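Local coordinates for protein DNA ligase (Alteromonas mediterranea, PDB 6GDR) that probably seals nicks in duplex DNA as a minimal ATP-dependent Lig E ligase, and binds AMP and DNA, at residues I24-E28 with L169-L175; K54-P58 with V88-L92; F230-S236 with F253-R259. One frame throughout, in Å; residues are numbered along the deposited sequence.

Contact 1: residues I24-E28 with L169-L175; sequences INIAE and LSSVNAL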
loop_
_atom_site.group_PDB
_atom_site.type_symbol
_atom_site.label_atom_id
_atom_site.label_comp_id
_atom_site.label_asym_id
_atom_site.label_seq_id
_atom_site.Cartn_x
_atom_site.Cartn_y
_atom_site.Cartn_z
ATOM N N ILE D 24 -5.492 13.998 16.112
ATOM C CA ILE D 24 -4.039 13.884 16.155
ATOM C C ILE D 24 -3.401 15.235 15.858
ATOM O O ILE D 24 -3.966 16.082 15.150
ATOM C CB ILE D 24 -3.526 12.813 15.173
ATOM C CG1 ILE D 24 -3.872 13.198 13.730
ATOM C CG2 ILE D 24 -4.075 11.435 15.546
ATOM C CD1 ILE D 24 -3.375 12.220 12.691
ATOM N N ASN D 25 -2.208 15.444 16.413
ATOM C CA ASN D 25 -1.382 16.608 16.109
ATOM C C ASN D 25 -0.322 16.175 15.104
ATOM O O ASN D 25 0.606 15.435 15.450
ATOM C CB ASN D 25 -0.746 17.177 17.375
ATOM C CG ASN D 25 0.173 18.352 17.090
ATOM O OD1 ASN D 25 0.187 18.888 15.982
ATOM N ND2 ASN D 25 0.943 18.760 18.092
ATOM N N ILE D 26 -0.458 16.643 13.860
ATOM C CA ILE D 26 0.416 16.173 12.788
ATOM C C ILE D 26 1.871 16.504 13.085
ATOM O O ILE D 26 2.779 15.784 12.651
ATOM C CB ILE D 26 -0.028 16.765 11.435
ATOM C CG1 ILE D 26 -1.469 16.343 11.132
ATOM C CG2 ILE D 26 0.928 16.319 10.319
ATOM C CD1 ILE D 26 -1.980 16.791 9.783
ATOM N N ALA D 27 2.123 17.587 13.824
ATOM C CA ALA D 27 3.495 17.992 14.103
ATOM C C ALA D 27 4.287 16.909 14.825
ATOM O O ALA D 27 5.522 16.956 14.822
ATOM C CB ALA D 27 3.503 19.278 14.929
ATOM N N GLU D 28 3.612 15.939 15.439
ATOM C CA GLU D 28 4.275 14.861 16.160
ATOM C C GLU D 28 4.596 13.663 15.272
ATOM O O GLU D 28 5.026 12.625 15.786
ATOM C CB GLU D 28 3.403 14.404 17.334
ATOM C CG GLU D 28 2.913 15.532 18.227
ATOM C CD GLU D 28 2.018 15.040 19.347
ATOM O OE1 GLU D 28 1.943 13.810 19.553
ATOM O OE2 GLU D 28 1.385 15.882 20.017
ATOM N N LEU D 169 4.939 18.189 8.345
ATOM C CA LEU D 169 3.809 19.059 8.056
ATOM C C LEU D 169 3.260 19.607 9.371
ATOM O O LEU D 169 3.563 19.100 10.454
ATOM C CB LEU D 169 2.718 18.308 7.279
ATOM C CG LEU D 169 3.126 17.738 5.916
ATOM C CD1 LEU D 169 2.030 16.839 5.370
ATOM C CD2 LEU D 169 3.433 18.857 4.934
ATOM N N SER D 170 2.440 20.653 9.270
ATOM C CA SER D 170 1.920 21.332 10.453
ATOM C C SER D 170 0.413 21.117 10.574
ATOM O O SER D 170 -0.030 20.190 11.258
ATOM C CB SER D 170 2.253 22.825 10.398
ATOM O OG SER D 170 1.688 23.416 9.239
ATOM N N SER D 171 -0.381 21.953 9.906
ATOM C CA SER D 171 -1.830 21.889 10.036
ATOM C C SER D 171 -2.388 20.661 9.322
ATOM O O SER D 171 -1.730 20.037 8.485
ATOM C CB SER D 171 -2.472 23.153 9.461
ATOM O OG SER D 171 -1.858 24.316 9.988
ATOM N N VAL D 172 -3.633 20.318 9.663
ATOM C CA VAL D 172 -4.341 19.303 8.892
ATOM C C VAL D 172 -4.596 19.809 7.481
ATOM O O VAL D 172 -4.656 19.020 6.528
ATOM C CB VAL D 172 -5.651 18.900 9.596
ATOM C CG1 VAL D 172 -5.374 18.458 11.029
ATOM C CG2 VAL D 172 -6.656 20.043 9.567
ATOM N N ASN D 173 -4.746 21.125 7.318
ATOM C CA ASN D 173 -4.890 21.697 5.986
ATOM C C ASN D 173 -3.636 21.459 5.155
ATOM O O ASN D 173 -3.719 21.188 3.952
ATOM C CB ASN D 173 -5.191 23.191 6.093
ATOM C CG ASN D 173 -5.668 23.787 4.784
ATOM O OD1 ASN D 173 -4.866 24.204 3.948
ATOM N ND2 ASN D 173 -6.983 23.832 4.600
ATOM N N ALA D 174 -2.461 21.558 5.782
ATOM C CA ALA D 174 -1.218 21.261 5.077
ATOM C C ALA D 174 -1.187 19.810 4.618
ATOM O O ALA D 174 -0.652 19.500 3.547
ATOM C CB ALA D 174 -0.021 21.564 5.978
ATOM N N LEU D 175 -1.758 18.906 5.416
ATOM C CA LEU D 175 -1.812 17.501 5.030
ATOM C C LEU D 175 -2.723 17.302 3.826
ATOM O O LEU D 175 -2.362 16.609 2.868
ATOM C CB LEU D 175 -2.291 16.656 6.210
ATOM C CG LEU D 175 -2.234 15.138 6.017
ATOM C CD1 LEU D 175 -0.829 14.622 6.278
ATOM C CD2 LEU D 175 -3.244 14.434 6.910
HETATM O O HOH W 1 4.643 16.342 10.753
#
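Ile26 pushes its side chain against the backbone that runs from Leu169 into the helix starting at Val172. Its long branch does most of the reaching. With CG1 anti to the carbonyl carbon (chi1 -60°) and the chain extended beyond it, CD1 lands on the first turn of that helix. There CD1 lies 3.6 Å from Leu175 CB, and it also meets Val172 CG1 at 4.0 Å. The short branch goes the other way: the side chains of Ile26 and Leu169 cross obliquely, with Ile26 CG2 4.0 Å from Leu169 CB. Between the two branches the carbonyl of Ser170 points at the base of the side chain, with Ser170 O 3.4 Å from Ile26 CB. Ala27 adds little, resting its CA near the Leu169 carbonyl.

No direct hydrogen bond joins the two segments. One water links them instead: it lies 2.7 Å from Ile26 O, to which it probably donates, and accepts from Leu169 N at 3.0 Å. Cutting Ile26 back to an alanine would probably open a gap beside Val172 and Leu175 and leave Leu169 CB without its partner across the contact.

The loop around Ile26 is shaped locally. Asn25 OD1 accepts from Ala27 N at 3.2 Å, an Asx turn, with the donor standing well above the amide carbonyl plane. The backbone of Glu28 then bonds back to Asn25 O, closing the short 3-10 turn.

Tyr17 also packs on Val172 and Leu175. Leu175 goes on to touch Leu190 and Leu192 of strand 189-194, and Leu169 touches Val31 of strand 29-34. The contact thus sets the start of helix 172-184 against the loop leading into strand 29-34, at one end of the AMP-binding domain.

Contact 2: residues K54-P58 with V88-L92; sequences KIDAP and VLSKL. Unlike the reference sequence in segment 54-58: Asp56 (reference Ala). With nucleotides of chain A; nucleotides of chain B.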
loop_
_atom_site.group_PDB
_atom_site.type_symbol
_atom_site.label_atom_id
_atom_site.label_comp_id
_atom_site.label_asym_id
_atom_site.label_seq_id
_atom_site.Cartn_x
_atom_site.Cartn_y
_atom_site.Cartn_z
ATOM N N LYS D 54 9.824 -16.121 0.087
ATOM C CA LYS D 54 11.148 -15.672 -0.318
ATOM C C LYS D 54 11.058 -14.833 -1.585
ATOM O O LYS D 54 10.351 -15.184 -2.534
ATOM C CB LYS D 54 12.083 -16.863 -0.544
ATOM C CG LYS D 54 13.489 -16.443 -0.968
ATOM C CD LYS D 54 14.415 -17.624 -1.196
ATOM C CE LYS D 54 15.796 -17.141 -1.616
ATOM N NZ LYS D 54 16.754 -18.257 -1.844
ATOM N N ILE D 55 11.773 -13.714 -1.590
ATOM C CA ILE D 55 11.925 -12.890 -2.782
ATOM C C ILE D 55 13.228 -13.301 -3.457
ATOM O O ILE D 55 14.294 -13.281 -2.833
ATOM C CB ILE D 55 11.922 -11.394 -2.430
ATOM C CG1 ILE D 55 10.580 -11.009 -1.795
ATOM C CG2 ILE D 55 12.189 -10.550 -3.671
ATOM C CD1 ILE D 55 10.530 -9.598 -1.239
ATOM N N ASP D 56 13.141 -13.684 -4.732
ATOM C CA ASP D 56 14.292 -14.219 -5.459
ATOM C C ASP D 56 14.982 -13.071 -6.193
ATOM O O ASP D 56 14.795 -12.846 -7.390
ATOM C CB ASP D 56 13.852 -15.322 -6.413
ATOM C CG ASP D 56 15.020 -16.107 -6.974
ATOM O OD1 ASP D 56 16.170 -15.841 -6.562
ATOM O OD2 ASP D 56 14.791 -16.988 -7.828
ATOM N N ALA D 57 15.812 -12.331 -5.442
ATOM C CA ALA D 57 16.503 -11.175 -5.989
ATOM C C ALA D 57 17.939 -11.528 -6.361
ATOM O O ALA D 57 18.549 -12.405 -5.742
ATOM C CB ALA D 57 16.516 -10.027 -4.976
ATOM N N PRO D 58 18.519 -10.865 -7.363
ATOM C CA PRO D 58 19.923 -11.133 -7.699
ATOM C C PRO D 58 20.843 -10.832 -6.525
ATOM O O PRO D 58 20.528 -10.023 -5.649
ATOM C CB PRO D 58 20.194 -10.193 -8.879
ATOM C CG PRO D 58 18.853 -9.891 -9.448
ATOM C CD PRO D 58 17.909 -9.896 -8.290
ATOM N N VAL D 88 9.406 -8.582 -8.895
ATOM C CA VAL D 88 9.770 -9.020 -7.550
ATOM C C VAL D 88 9.294 -10.442 -7.284
ATOM O O VAL D 88 10.021 -11.253 -6.697
ATOM C CB VAL D 88 9.212 -8.031 -6.511
ATOM C CG1 VAL D 88 9.391 -8.570 -5.098
ATOM C CG2 VAL D 88 9.899 -6.672 -6.652
ATOM N N LEU D 89 8.070 -10.771 -7.692
ATOM C CA LEU D 89 7.491 -12.050 -7.307
ATOM C C LEU D 89 7.917 -13.202 -8.208
ATOM O O LEU D 89 7.734 -14.364 -7.827
ATOM C CB LEU D 89 5.966 -11.956 -7.302
ATOM C CG LEU D 89 5.364 -10.863 -6.415
ATOM C CD1 LEU D 89 3.848 -10.846 -6.560
ATOM C CD2 LEU D 89 5.757 -11.050 -4.958
ATOM N N SER D 90 8.481 -12.917 -9.378
ATOM C CA SER D 90 8.854 -13.972 -10.309
ATOM C C SER D 90 10.186 -14.595 -9.912
ATOM O O SER D 90 11.098 -13.906 -9.445
ATOM C CB SER D 90 8.941 -13.420 -11.731
ATOM O OG SER D 90 7.698 -12.875 -12.144
ATOM N N LYS D 91 10.295 -15.908 -10.103
ATOM C CA LYS D 91 11.535 -16.606 -9.798
ATOM C C LYS D 91 12.647 -16.156 -10.739
ATOM O O LYS D 91 12.408 -15.772 -11.886
ATOM C CB LYS D 91 11.343 -18.121 -9.901
ATOM C CG LYS D 91 10.397 -18.716 -8.863
ATOM C CD LYS D 91 10.822 -18.368 -7.440
ATOM C CE LYS D 91 10.070 -19.194 -6.408
ATOM N NZ LYS D 91 10.461 -20.630 -6.445
ATOM N N LEU D 92 13.879 -16.211 -10.233
ATOM C CA LEU D 92 15.047 -15.716 -10.960
ATOM C C LEU D 92 15.746 -16.899 -11.624
ATOM O O LEU D 92 16.705 -17.470 -11.104
ATOM C CB LEU D 92 15.980 -14.961 -10.017
ATOM C CG LEU D 92 17.277 -14.415 -10.617
ATOM C CD1 LEU D 92 16.988 -13.511 -11.801
ATOM C CD2 LEU D 92 18.072 -13.673 -9.557
ATOM P P DG A 17 7.068 -17.398 -12.323
ATOM O OP1 DG A 17 8.453 -17.096 -11.904
ATOM O OP2 DG A 17 6.727 -17.445 -13.762
ATOM O "O5'" DG A 17 6.623 -18.782 -11.661
ATOM C "C5'" DG A 17 5.311 -18.903 -11.136
ATOM C "C4'" DG A 17 4.974 -20.339 -10.795
ATOM O "O4'" DG A 17 3.541 -20.523 -10.915
ATOM C "C3'" DG A 17 5.581 -21.386 -11.713
ATOM O "O3'" DG A 17 5.725 -22.628 -11.024
ATOM C "C2'" DG A 17 4.566 -21.452 -12.845
ATOM C "C1'" DG A 17 3.238 -21.206 -12.122
ATOM N N9 DG A 17 2.273 -20.409 -12.885
ATOM C C8 DG A 17 2.539 -19.494 -13.879
ATOM N N7 DG A 17 1.467 -18.944 -14.379
ATOM C C5 DG A 17 0.424 -19.526 -13.671
ATOM C C6 DG A 17 -0.973 -19.322 -13.773
ATOM O O6 DG A 17 -1.585 -18.559 -14.535
ATOM N N1 DG A 17 -1.676 -20.115 -12.868
ATOM C C2 DG A 17 -1.099 -20.994 -11.979
ATOM N N2 DG A 17 -1.937 -21.673 -11.185
ATOM N N3 DG A 17 0.207 -21.193 -11.875
ATOM C C4 DG A 17 0.904 -20.429 -12.747
ATOM P P DC A 16 4.056 -11.982 -14.548
ATOM O OP1 DC A 16 5.444 -11.526 -14.781
ATOM O OP2 DC A 16 3.188 -12.314 -15.699
ATOM O "O5'" DC A 16 4.099 -13.243 -13.570
ATOM C "C5'" DC A 16 4.442 -13.058 -12.203
ATOM C "C4'" DC A 16 4.652 -14.389 -11.509
ATOM O "O4'" DC A 16 3.369 -14.911 -11.062
ATOM C "C3'" DC A 16 5.257 -15.477 -12.387
ATOM O "O3'" DC A 16 6.102 -16.327 -11.613
ATOM C "C2'" DC A 16 4.022 -16.190 -12.922
ATOM C "C1'" DC A 16 3.081 -16.131 -11.723
ATOM N N1 DC A 16 1.616 -16.152 -12.064
ATOM C C2 DC A 16 0.739 -16.938 -11.304
ATOM O O2 DC A 16 1.186 -17.619 -10.373
ATOM N N3 DC A 16 -0.582 -16.937 -11.617
ATOM C C4 DC A 16 -1.029 -16.191 -12.628
ATOM N N4 DC A 16 -2.338 -16.223 -12.896
ATOM C C5 DC A 16 -0.154 -15.380 -13.408
ATOM C C6 DC A 16 1.145 -15.386 -13.092
ATOM P P DC B 9 2.004 -12.283 0.048
ATOM O OP1 DC B 9 3.170 -12.074 0.977
ATOM O OP2 DC B 9 0.694 -12.065 0.753
ATOM O "O5'" DC B 9 2.116 -11.367 -1.224
ATOM C "C5'" DC B 9 2.975 -10.251 -1.180
ATOM C "C4'" DC B 9 2.844 -9.479 -2.495
ATOM O "O4'" DC B 9 2.226 -10.174 -3.387
ATOM C "C3'" DC B 9 1.931 -8.225 -2.265
ATOM O "O3'" DC B 9 2.682 -7.205 -1.866
ATOM C "C2'" DC B 9 1.309 -7.979 -3.652
ATOM C "C1'" DC B 9 1.166 -9.188 -4.152
ATOM N N1 DC B 9 -0.135 -9.648 -3.946
ATOM C C2 DC B 9 -1.179 -9.323 -4.903
ATOM O O2 DC B 9 -0.919 -8.649 -5.883
ATOM N N3 DC B 9 -2.544 -9.808 -4.687
ATOM C C4 DC B 9 -2.864 -10.590 -3.555
ATOM N N4 DC B 9 -4.189 -11.046 -3.370
ATOM C C5 DC B 9 -1.811 -10.925 -2.579
ATOM C C6 DC B 9 -0.451 -10.442 -2.792
HETATM O O HOH W 2 10.771 -13.521 -6.336
#
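Asp56 and Leu92 each turn CG anti to the backbone N (chi1 -168° and 178°), and this lays the two side chains across each other at about a right angle. The carboxylate of Asp56 is brought over the backbone of Leu92. Asp56 OD2 accepts from Leu92 N at 2.7 Å, and the N-H comes from above the carboxylate plane, 54° out of it. Leu92 in turn sends CD2 to the proline, where it meets Pro58 N at 3.6 Å and also leans on CG of the ring. Asp56 differs from the reference sequence, which has alanine here. It is the centre of an inverse gamma turn, which bends the chain at this point.

A second tie is water-mediated. The water accepts from Asp56 N at 2.9 Å and donates to Ser90 O at 3.1 Å. It also lies close to Val88 O, but at a doubtfully short distance. It sits between Asp56 and the backbone of Val88 to Ser90. Deeper in, Ile55 CG2 packs on Val88 CG1 at 3.7 Å. Both side chains also touch Leu74 of strand 70-75, so this end of the contact is part of the domain core.

The other side of segment 88-92 faces DNA. Lys91 N donates to OP1 of DG17 of chain A at 2.8 Å. Leu89 CD1 lies 3.6 Å from the sugar O4' of DC9 of chain B. Ser90 OG rests on the sugar of DC16 of chain A, while its hydrogen bond goes to Ser86 O. Residues 89-91 thus meet chains A and B of the DNA. A backbone amide taking a phosphate oxygen is a common form of sequence-independent DNA binding, and here it lies in the nucleotidyltransferase domain of an ATP-dependent ligase.

Contact 3: residues F230-S236 with F253-R259; sequences FKGMMGS and FSEKERR. Unlike the reference sequence in segment 253-259: Arg259 (reference Gln). With nucleotides of chain C; nucleotides of chain A.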
loop_
_atom_site.group_PDB
_atom_site.type_symbol
_atom_site.label_atom_id
_atom_site.label_comp_id
_atom_site.label_asym_id
_atom_site.label_seq_id
_atom_site.Cartn_x
_atom_site.Cartn_y
_atom_site.Cartn_z
ATOM N N PHE D 230 -21.489 -17.011 1.967
ATOM C CA PHE D 230 -22.395 -16.361 1.027
ATOM C C PHE D 230 -22.994 -17.338 0.023
ATOM O O PHE D 230 -23.369 -16.935 -1.086
ATOM C CB PHE D 230 -21.669 -15.227 0.299
ATOM C CG PHE D 230 -21.271 -14.077 1.189
ATOM C CD1 PHE D 230 -20.206 -13.259 0.844
ATOM C CD2 PHE D 230 -21.961 -13.806 2.361
ATOM C CE1 PHE D 230 -19.836 -12.199 1.649
ATOM C CE2 PHE D 230 -21.593 -12.748 3.169
ATOM C CZ PHE D 230 -20.531 -11.944 2.813
ATOM N N LYS D 231 -23.096 -18.613 0.386
ATOM C CA LYS D 231 -23.756 -19.584 -0.473
ATOM C C LYS D 231 -25.219 -19.201 -0.655
ATOM O O LYS D 231 -25.878 -18.741 0.281
ATOM C CB LYS D 231 -23.642 -20.983 0.133
ATOM C CG LYS D 231 -23.375 -22.092 -0.875
ATOM C CD LYS D 231 -22.638 -23.260 -0.233
ATOM C CE LYS D 231 -21.163 -22.940 -0.013
ATOM N N GLY D 232 -25.727 -19.388 -1.872
ATOM C CA GLY D 232 -27.085 -18.981 -2.172
ATOM C C GLY D 232 -27.318 -17.492 -2.070
ATOM O O GLY D 232 -28.467 -17.056 -1.971
ATOM N N MET D 233 -26.252 -16.696 -2.087
ATOM C CA MET D 233 -26.336 -15.246 -2.011
ATOM C C MET D 233 -25.462 -14.644 -3.102
ATOM O O MET D 233 -24.673 -15.337 -3.751
ATOM C CB MET D 233 -25.898 -14.733 -0.631
ATOM C CG MET D 233 -26.747 -15.250 0.521
ATOM S SD MET D 233 -25.942 -15.068 2.125
ATOM C CE MET D 233 -25.661 -13.300 2.178
ATOM N N MET D 234 -25.608 -13.338 -3.302
ATOM C CA MET D 234 -24.841 -12.643 -4.326
ATOM C C MET D 234 -23.415 -12.412 -3.842
ATOM O O MET D 234 -23.198 -11.875 -2.751
ATOM C CB MET D 234 -25.505 -11.312 -4.675
ATOM C CG MET D 234 -24.803 -10.538 -5.788
ATOM S SD MET D 234 -23.371 -9.592 -5.228
ATOM C CE MET D 234 -24.164 -8.331 -4.231
ATOM N N GLY D 235 -22.447 -12.813 -4.661
ATOM C CA GLY D 235 -21.048 -12.619 -4.336
ATOM C C GLY D 235 -20.486 -11.344 -4.931
ATOM O O GLY D 235 -19.776 -10.595 -4.253
ATOM N N SER D 236 -20.797 -11.086 -6.200
ATOM C CA SER D 236 -20.309 -9.894 -6.876
ATOM C C SER D 236 -21.286 -9.506 -7.975
ATOM O O SER D 236 -22.199 -10.258 -8.322
ATOM C CB SER D 236 -18.907 -10.117 -7.453
ATOM O OG SER D 236 -18.911 -11.161 -8.412
ATOM N N PHE D 253 -21.161 -4.647 0.244
ATOM C CA PHE D 253 -22.559 -4.974 0.482
ATOM C C PHE D 253 -22.729 -5.577 1.869
ATOM O O PHE D 253 -21.938 -6.424 2.293
ATOM C CB PHE D 253 -23.078 -5.966 -0.560
ATOM C CG PHE D 253 -22.638 -5.669 -1.965
ATOM C CD1 PHE D 253 -23.312 -4.739 -2.737
ATOM C CD2 PHE D 253 -21.559 -6.338 -2.519
ATOM C CE1 PHE D 253 -22.911 -4.472 -4.033
ATOM C CE2 PHE D 253 -21.154 -6.077 -3.813
ATOM C CZ PHE D 253 -21.831 -5.142 -4.572
ATOM N N SER D 254 -23.771 -5.140 2.569
ATOM C CA SER D 254 -24.179 -5.826 3.782
ATOM C C SER D 254 -24.741 -7.199 3.428
ATOM O O SER D 254 -25.086 -7.480 2.277
ATOM C CB SER D 254 -25.226 -5.011 4.539
ATOM O OG SER D 254 -26.417 -4.890 3.781
ATOM N N GLU D 255 -24.832 -8.066 4.438
ATOM C CA GLU D 255 -25.365 -9.401 4.194
ATOM C C GLU D 255 -26.820 -9.347 3.752
ATOM O O GLU D 255 -27.267 -10.206 2.984
ATOM C CB GLU D 255 -25.215 -10.269 5.443
ATOM C CG GLU D 255 -23.794 -10.756 5.674
ATOM C CD GLU D 255 -23.714 -11.847 6.721
ATOM O OE1 GLU D 255 -22.937 -11.694 7.687
ATOM O OE2 GLU D 255 -24.434 -12.860 6.580
ATOM N N LYS D 256 -27.573 -8.348 4.216
ATOM C CA LYS D 256 -28.943 -8.186 3.741
ATOM C C LYS D 256 -28.962 -7.712 2.294
ATOM O O LYS D 256 -29.809 -8.145 1.505
ATOM C CB LYS D 256 -29.704 -7.210 4.637
ATOM C CG LYS D 256 -31.211 -7.201 4.399
ATOM N N GLU D 257 -28.036 -6.824 1.927
ATOM C CA GLU D 257 -27.969 -6.354 0.547
ATOM C C GLU D 257 -27.600 -7.482 -0.406
ATOM O O GLU D 257 -28.014 -7.470 -1.572
ATOM C CB GLU D 257 -26.966 -5.207 0.434
ATOM C CG GLU D 257 -27.465 -3.897 1.029
ATOM C CD GLU D 257 -26.385 -2.837 1.104
ATOM O OE1 GLU D 257 -25.192 -3.201 1.165
ATOM O OE2 GLU D 257 -26.729 -1.635 1.100
ATOM N N ARG D 258 -26.828 -8.466 0.064
ATOM C CA ARG D 258 -26.498 -9.609 -0.779
ATOM C C ARG D 258 -27.727 -10.461 -1.063
ATOM O O ARG D 258 -27.832 -11.059 -2.140
ATOM C CB ARG D 258 -25.401 -10.447 -0.125
ATOM C CG ARG D 258 -24.072 -9.720 -0.019
ATOM C CD ARG D 258 -22.956 -10.638 0.442
ATOM N NE ARG D 258 -21.669 -9.950 0.445
ATOM C CZ ARG D 258 -20.911 -9.764 -0.633
ATOM N NH1 ARG D 258 -21.305 -10.215 -1.817
ATOM N NH2 ARG D 258 -19.756 -9.124 -0.527
ATOM N N ARG D 259 -28.657 -10.538 -0.113
ATOM C CA ARG D 259 -29.958 -11.145 -0.358
ATOM C C ARG D 259 -30.862 -10.101 -1.004
ATOM O O ARG D 259 -31.069 -9.020 -0.442
ATOM C CB ARG D 259 -30.560 -11.661 0.945
ATOM C CG ARG D 259 -29.708 -12.712 1.646
ATOM C CD ARG D 259 -30.310 -13.118 2.984
ATOM N NE ARG D 259 -29.919 -12.215 4.066
ATOM C CZ ARG D 259 -28.890 -12.408 4.889
ATOM N NH1 ARG D 259 -28.626 -11.520 5.838
ATOM N NH2 ARG D 259 -28.121 -13.482 4.773
ATOM P P DA C 5 -22.913 -6.665 7.542
ATOM O OP1 DA C 5 -24.083 -7.441 7.074
ATOM O OP2 DA C 5 -23.092 -5.283 8.042
ATOM O "O5'" DA C 5 -22.168 -7.503 8.677
ATOM C "C5'" DA C 5 -21.731 -8.827 8.401
ATOM C "C4'" DA C 5 -21.275 -9.522 9.668
ATOM O "O4'" DA C 5 -19.834 -9.345 9.837
ATOM C "C3'" DA C 5 -21.910 -8.988 10.953
ATOM O "O3'" DA C 5 -22.190 -10.060 11.854
ATOM C "C2'" DA C 5 -20.835 -8.046 11.475
ATOM C "C1'" DA C 5 -19.585 -8.828 11.127
ATOM N N9 DA C 5 -18.351 -8.041 11.115
ATOM C C8 DA C 5 -18.193 -6.752 10.688
ATOM N N7 DA C 5 -16.963 -6.303 10.804
ATOM C C5 DA C 5 -16.270 -7.372 11.348
ATOM C C6 DA C 5 -14.919 -7.541 11.714
ATOM N N6 DA C 5 -13.993 -6.587 11.579
ATOM N N1 DA C 5 -14.555 -8.734 12.228
ATOM C C2 DA C 5 -15.483 -9.688 12.362
ATOM N N3 DA C 5 -16.778 -9.647 12.055
ATOM C C4 DA C 5 -17.110 -8.450 11.546
ATOM P P DG A 11 -16.955 -15.025 -2.130
ATOM O OP1 DG A 11 -18.177 -15.441 -2.856
ATOM O OP2 DG A 11 -15.799 -15.946 -2.047
ATOM O "O5'" DG A 11 -16.437 -13.641 -2.740
ATOM C "C5'" DG A 11 -17.345 -12.562 -2.906
ATOM C "C4'" DG A 11 -16.618 -11.284 -3.292
ATOM O "O4'" DG A 11 -15.900 -10.762 -2.150
ATOM C "C3'" DG A 11 -15.554 -11.440 -4.362
ATOM O "O3'" DG A 11 -16.120 -11.425 -5.663
ATOM C "C2'" DG A 11 -14.658 -10.235 -4.107
ATOM C "C1'" DG A 11 -14.781 -10.010 -2.598
ATOM N N9 DG A 11 -13.597 -10.431 -1.857
ATOM C C8 DG A 11 -13.382 -11.643 -1.248
ATOM N N7 DG A 11 -12.219 -11.733 -0.666
ATOM C C5 DG A 11 -11.622 -10.501 -0.907
ATOM C C6 DG A 11 -10.351 -10.010 -0.522
ATOM O O6 DG A 11 -9.472 -10.586 0.134
ATOM N N1 DG A 11 -10.143 -8.708 -0.976
ATOM C C2 DG A 11 -11.048 -7.977 -1.709
ATOM N N2 DG A 11 -10.672 -6.740 -2.058
ATOM N N3 DG A 11 -12.238 -8.427 -2.077
ATOM C C4 DG A 11 -12.456 -9.692 -1.643
ATOM P P DT A 10 -15.976 -17.781 4.004
ATOM O OP1 DT A 10 -17.357 -18.203 3.683
ATOM O OP2 DT A 10 -14.909 -18.801 4.109
ATOM O "O5'" DT A 10 -15.492 -16.672 2.959
ATOM C "C5'" DT A 10 -16.214 -16.455 1.757
ATOM C "C4'" DT A 10 -16.684 -15.017 1.659
ATOM O "O4'" DT A 10 -16.001 -14.210 2.643
ATOM C "C3'" DT A 10 -16.388 -14.336 0.338
ATOM O "O3'" DT A 10 -17.383 -14.644 -0.630
ATOM C "C2'" DT A 10 -16.375 -12.859 0.719
ATOM C "C1'" DT A 10 -15.926 -12.867 2.185
ATOM N N1 DT A 10 -14.536 -12.372 2.382
ATOM C C2 DT A 10 -14.278 -11.030 2.242
ATOM O O2 DT A 10 -15.136 -10.211 1.964
ATOM N N3 DT A 10 -12.973 -10.672 2.441
ATOM C C4 DT A 10 -11.920 -11.507 2.759
ATOM O O4 DT A 10 -10.779 -11.088 2.918
ATOM C C5 DT A 10 -12.256 -12.905 2.890
ATOM C C7 DT A 10 -11.193 -13.906 3.233
ATOM C C6 DT A 10 -13.534 -13.268 2.697
#
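Arg258 lays its side chain flat on the ring of Phe230, and this is the tight part of the contact. Arg258 CD sits 3.5 Å from the centroid of the Phe230 ring, directly over the face. The guanidinium carries on past the centre toward the rim, over Phe230 CE1, its plane 26° from the ring's. Phe253 CD2 lies over the opposite face of the guanidinium, near its rim. Two backbone carbonyls meet the edge: Arg258 NH1 donates to Met234 O at 2.7 Å and to Gly235 O at 2.9 Å. NH2 is hydrogen-bonded to Gly250 O, so three hydrogen bonds fix the rotation of the group. Met234 N adds a weak bond of 3.4 Å to Arg258 O. Met234, bent at chi2 and chi3, places CE 3.6 Å from the centroid of the Phe253 ring, over its face.

The OB-like domain builds this from the type II turn leading into strand 234-240, the strand's start, helix 255-258 and the residues before it. Gly235 and Ser236 form a classic beta bulge facing Phe224, and Ser254 and Glu257 form a capping box. Glu255 N donates to OP1 of DA5 of chain C at 2.8 Å.

The outer side is looser. There Met233 and Arg259 lie side by side. Arg259, an exposed residue that differs from the reference glutamine, brings NH2 3.6 Å from Met233 CE.

In the fold
From the N terminus the chain first passes residues 24-28, the opening half of contact 1. It then enters contact 2, where 88-92 returns to 54-58 and closes a loop that holds helix 59-62, strand 70-75 and most of helix 81-89. Contact 2 is nested inside the long loop that contact 1 closes at 169-175. These two lie on opposite sides of the chain's centre, with their centres about 39 Å apart, yet both belong to the nucleotidyltransferase domain. Contact 3 follows in series, crossing neither, and ties the start of strand 234-240 to helix 255-258, with strand 246-249 in the loop between, inside the OB-like domain. Contacts 2 and 3 both meet the bound DNA, one from each domain.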